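Local coordinates for protein ringhalexin (Hemachatus haemachatus, PDB 4ZQY) that inhibits the extrinsic tenase complex, blocking activation of coagulation factor X by factor VIIa, and is also a weak, irreversible neurotoxin, at residues N22-G31 with E50-R60. Numbering follows the deposited sequence.
Sequences NYCFKKFPKG and EAQVYVDCCAR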
loop_
_atom_site.group_PDB
_atom_site.type_symbol
_atom_site.label_atom_id
_atom_site.label_comp_id
_atom_site.label_asym_id
_atom_site.label_seq_id
_atom_site.Cartn_x
_atom_site.Cartn_y
_atom_site.Cartn_z
ATOM N N ASN A 22 -3.563 -5.893 -16.316
ATOM C CA ASN A 22 -2.783 -6.984 -15.729
ATOM C C ASN A 22 -2.502 -6.724 -14.255
ATOM O O ASN A 22 -1.765 -7.464 -13.607
ATOM C CB ASN A 22 -1.466 -7.195 -16.489
ATOM C CG ASN A 22 -1.679 -7.677 -17.917
ATOM O OD1 ASN A 22 -2.044 -8.833 -18.147
ATOM N ND2 ASN A 22 -1.434 -6.801 -18.882
ATOM N N TYR A 23 -3.143 -5.695 -13.722
ATOM C CA TYR A 23 -3.044 -5.374 -12.307
ATOM C C TYR A 23 -4.340 -5.706 -11.590
ATOM O O TYR A 23 -5.421 -5.577 -12.158
ATOM C CB TYR A 23 -2.733 -3.892 -12.111
ATOM C CG TYR A 23 -1.360 -3.480 -12.583
ATOM C CD1 TYR A 23 -0.225 -3.747 -11.829
ATOM C CD2 TYR A 23 -1.205 -2.809 -13.789
ATOM C CE1 TYR A 23 1.027 -3.360 -12.268
ATOM C CE2 TYR A 23 0.032 -2.420 -14.235
ATOM C CZ TYR A 23 1.148 -2.694 -13.474
ATOM O OH TYR A 23 2.385 -2.295 -13.933
ATOM N N CYS A 24 -4.221 -6.177 -10.356
ATOM C CA CYS A 24 -5.367 -6.311 -9.473
ATOM C C CYS A 24 -5.196 -5.250 -8.406
ATOM O O CYS A 24 -4.079 -4.988 -7.976
ATOM C CB CYS A 24 -5.413 -7.686 -8.806
ATOM S SG CYS A 24 -5.569 -9.127 -9.851
ATOM N N PHE A 25 -6.276 -4.603 -7.994
ATOM C CA PHE A 25 -6.135 -3.610 -6.940
ATOM C C PHE A 25 -7.075 -3.931 -5.788
ATOM O O PHE A 25 -8.026 -4.694 -5.948
ATOM C CB PHE A 25 -6.397 -2.197 -7.452
ATOM C CG PHE A 25 -7.825 -1.932 -7.774
ATOM C CD1 PHE A 25 -8.694 -1.487 -6.792
ATOM C CD2 PHE A 25 -8.301 -2.119 -9.050
ATOM C CE1 PHE A 25 -10.009 -1.249 -7.077
ATOM C CE2 PHE A 25 -9.620 -1.878 -9.341
ATOM C CZ PHE A 25 -10.473 -1.444 -8.354
ATOM N N LYS A 26 -6.817 -3.310 -4.640
ATOM C CA LYS A 26 -7.740 -3.334 -3.514
ATOM C C LYS A 26 -7.811 -1.968 -2.836
ATOM O O LYS A 26 -6.796 -1.416 -2.429
ATOM C CB LYS A 26 -7.356 -4.392 -2.484
ATOM C CG LYS A 26 -8.412 -4.483 -1.393
ATOM C CD LYS A 26 -8.164 -5.559 -0.361
ATOM C CE LYS A 26 -7.123 -5.114 0.650
ATOM N NZ LYS A 26 -7.030 -6.035 1.815
ATOM N N LYS A 27 -9.020 -1.438 -2.700
ATOM C CA LYS A 27 -9.219 -0.119 -2.124
ATOM C C LYS A 27 -9.949 -0.202 -0.771
ATOM O O LYS A 27 -10.969 -0.870 -0.648
ATOM C CB LYS A 27 -10.026 0.732 -3.114
ATOM C CG LYS A 27 -9.839 2.229 -3.046
ATOM C CD LYS A 27 -10.583 2.949 -4.189
ATOM C CE LYS A 27 -9.862 2.757 -5.538
ATOM N NZ LYS A 27 -10.506 3.470 -6.689
ATOM N N PHE A 28 -9.405 0.452 0.252
ATOM C CA PHE A 28 -10.030 0.431 1.575
ATOM C C PHE A 28 -9.738 1.720 2.349
ATOM O O PHE A 28 -8.721 2.367 2.106
ATOM C CB PHE A 28 -9.579 -0.813 2.354
ATOM C CG PHE A 28 -8.097 -0.936 2.532
ATOM C CD1 PHE A 28 -7.301 -1.481 1.536
ATOM C CD2 PHE A 28 -7.507 -0.565 3.724
ATOM C CE1 PHE A 28 -5.941 -1.606 1.709
ATOM C CE2 PHE A 28 -6.143 -0.688 3.907
ATOM C CZ PHE A 28 -5.357 -1.211 2.899
ATOM N N PRO A 29 -10.642 2.112 3.265
ATOM C CA PRO A 29 -10.495 3.408 3.943
ATOM C C PRO A 29 -9.423 3.397 5.025
ATOM O O PRO A 29 -9.089 2.310 5.492
ATOM C CB PRO A 29 -11.876 3.630 4.560
ATOM C CG PRO A 29 -12.392 2.250 4.769
ATOM C CD PRO A 29 -11.907 1.452 3.614
ATOM N N LYS A 30 -8.978 4.568 5.491
ATOM C CA LYS A 30 -7.824 4.591 6.387
ATOM C C LYS A 30 -8.094 4.560 7.888
ATOM O O LYS A 30 -7.366 3.890 8.623
ATOM C CB LYS A 30 -6.997 5.872 6.111
ATOM C CG LYS A 30 -5.853 5.773 5.090
ATOM C CD LYS A 30 -5.037 7.097 4.909
ATOM C CE LYS A 30 -4.029 7.432 6.021
ATOM N NZ LYS A 30 -2.950 6.429 6.263
ATOM N N GLY A 31 -9.146 5.227 8.360
ATOM C CA GLY A 31 -9.462 5.095 9.770
ATOM C C GLY A 31 -10.614 4.223 10.194
ATOM O O GLY A 31 -11.125 4.383 11.295
ATOM N N GLU A 50 -7.086 8.088 -2.922
ATOM C CA GLU A 50 -7.893 9.233 -2.530
ATOM C C GLU A 50 -7.578 9.589 -1.076
ATOM O O GLU A 50 -6.906 8.820 -0.392
ATOM C CB GLU A 50 -9.380 8.903 -2.703
ATOM C CG GLU A 50 -9.782 8.670 -4.164
ATOM C CD GLU A 50 -10.155 7.218 -4.447
ATOM O OE1 GLU A 50 -10.281 6.439 -3.481
ATOM O OE2 GLU A 50 -10.311 6.854 -5.633
ATOM N N ALA A 51 -8.057 10.751 -0.634
ATOM C CA ALA A 51 -7.777 11.320 0.697
ATOM C C ALA A 51 -7.539 10.295 1.802
ATOM O O ALA A 51 -6.391 10.041 2.185
ATOM C CB ALA A 51 -8.893 12.261 1.100
ATOM N N GLN A 52 -8.618 9.687 2.284
ATOM C CA GLN A 52 -8.490 8.751 3.392
ATOM C C GLN A 52 -8.652 7.354 2.865
ATOM O O GLN A 52 -9.487 6.595 3.350
ATOM C CB GLN A 52 -9.500 9.071 4.496
ATOM C CG GLN A 52 -9.262 10.293 5.328
ATOM C CD GLN A 52 -8.574 9.948 6.626
ATOM O OE1 GLN A 52 -8.976 9.026 7.333
ATOM N NE2 GLN A 52 -7.559 10.726 6.977
ATOM N N VAL A 53 -7.824 6.999 1.891
ATOM C CA VAL A 53 -7.909 5.690 1.275
ATOM C C VAL A 53 -6.526 5.132 0.948
ATOM O O VAL A 53 -5.653 5.869 0.491
ATOM C CB VAL A 53 -8.732 5.776 -0.050
ATOM C CG1 VAL A 53 -8.552 4.526 -0.873
ATOM C CG2 VAL A 53 -10.216 6.042 0.215
ATOM N N TYR A 54 -6.327 3.839 1.206
ATOM C CA TYR A 54 -5.182 3.092 0.681
ATOM C C TYR A 54 -5.591 2.323 -0.583
ATOM O O TYR A 54 -6.751 1.922 -0.704
ATOM C CB TYR A 54 -4.651 2.075 1.698
ATOM C CG TYR A 54 -4.095 2.625 2.993
ATOM C CD1 TYR A 54 -2.849 3.228 3.032
ATOM C CD2 TYR A 54 -4.769 2.443 4.199
ATOM C CE1 TYR A 54 -2.326 3.709 4.215
ATOM C CE2 TYR A 54 -4.241 2.903 5.386
ATOM C CZ TYR A 54 -3.017 3.538 5.387
ATOM O OH TYR A 54 -2.469 4.021 6.554
ATOM N N VAL A 55 -4.665 2.133 -1.528
ATOM C CA VAL A 55 -4.921 1.222 -2.655
ATOM C C VAL A 55 -3.761 0.230 -2.700
ATOM O O VAL A 55 -2.592 0.597 -2.708
ATOM C CB VAL A 55 -5.137 1.931 -4.043
ATOM C CG1 VAL A 55 -5.883 3.239 -3.866
ATOM C CG2 VAL A 55 -3.847 2.161 -4.784
ATOM N N ASP A 56 -4.095 -1.045 -2.630
ATOM C CA ASP A 56 -3.107 -2.075 -2.849
ATOM C C ASP A 56 -3.100 -2.272 -4.341
ATOM O O ASP A 56 -4.137 -2.183 -4.990
ATOM C CB ASP A 56 -3.461 -3.394 -2.162
ATOM C CG ASP A 56 -3.516 -3.269 -0.657
ATOM O OD1 ASP A 56 -3.133 -2.200 -0.145
ATOM O OD2 ASP A 56 -3.926 -4.241 0.014
ATOM N N CYS A 57 -1.917 -2.476 -4.896
ATOM C CA CYS A 57 -1.807 -2.770 -6.305
ATOM C C CYS A 57 -0.809 -3.909 -6.464
ATOM O O CYS A 57 0.311 -3.824 -5.968
ATOM C CB CYS A 57 -1.371 -1.514 -7.071
ATOM S SG CYS A 57 -1.488 -1.616 -8.847
ATOM N N CYS A 58 -1.241 -5.000 -7.088
ATOM C CA CYS A 58 -0.390 -6.175 -7.271
ATOM C C CYS A 58 -0.623 -6.758 -8.667
ATOM O O CYS A 58 -1.559 -6.357 -9.356
ATOM C CB CYS A 58 -0.667 -7.218 -6.175
ATOM S SG CYS A 58 -2.360 -7.853 -6.034
ATOM N N ALA A 59 0.224 -7.703 -9.073
ATOM C CA ALA A 59 0.261 -8.170 -10.461
ATOM C C ALA A 59 0.395 -9.685 -10.574
ATOM O O ALA A 59 1.209 -10.198 -11.339
ATOM C CB ALA A 59 1.380 -7.484 -11.220
ATOM N N ARG A 60 -0.415 -10.399 -9.807
ATOM C CA ARG A 60 -0.483 -11.847 -9.907
ATOM C C ARG A 60 -1.941 -12.283 -9.805
ATOM O O ARG A 60 -2.792 -11.520 -9.355
ATOM C CB ARG A 60 0.355 -12.516 -8.807
ATOM C CG ARG A 60 1.872 -12.348 -8.932
ATOM C CD ARG A 60 2.637 -13.074 -7.801
ATOM N NE ARG A 60 2.560 -14.539 -7.836
ATOM C CZ ARG A 60 3.410 -15.337 -8.482
ATOM N NH1 ARG A 60 4.432 -14.830 -9.161
ATOM N NH2 ARG A 60 3.245 -16.653 -8.441
#
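The Phe28 ring carries Tyr54 CB over one face, 3.9 Å from Tyr54 CB to the Phe28 ring centroid, and meets the Asp56 carboxylate at its edge, the two planes 77° apart. Phe28 CG sits between its own backbone N and carbonyl carbon (chi1 58°), which lays the ring over the sheet face, against both neighbours on the partner strand. The Tyr54 ring lies obliquely to it, the planes 37° apart. Over one face of the Tyr54 ring lies the Lys30 chain, CG 3.7 Å from the Tyr54 ring centroid; bends at chi3 and chi4 then bring the ammonium to Tyr54 OH, although the 2.5 Å modelled between Lys30 NZ and Tyr54 OH is too short to be trusted at this resolution. Lys30 NZ also has a long, weak ion pair with Glu15 of the second subunit. Near the other end and on the opposite face, the Tyr23 ring has Cys58 O near its edge, while Cys57 SG, disulfide-bonded to Cys46, approaches obliquely, 3.9 Å from Tyr23 CD1.

Strands 23-29 and 53-58 run antiparallel, with two-way backbone bonds at the hydrogen-bonded pairs Cys24-Cys58, Lys26-Asp56 and Phe28-Tyr54; Lys30 N to Gln52 O extends the series. On the face of Phe25, Val53 and Val55, Lys27 lays CG 3.4 Å from Val53 CG1 and reaches a salt bridge from NZ to Glu50 OE2 at 3.6 Å.

Strand 23-29 is the middle of the three-stranded sheet of this three-finger toxin, with 39-43 along its other side; residues 55-58 pair with a strand of the second subunit. Lys26 and Asp56 run side by side, but Lys26 NZ stays 4.0 Å from Asp56 OD2: Lys26 NZ bonds to Arg65 O and Asp56 OD1 to Thr13 of the second subunit. Their opposite charges probably attract, but the outside bonds tie this face to the C-terminus and the second subunit.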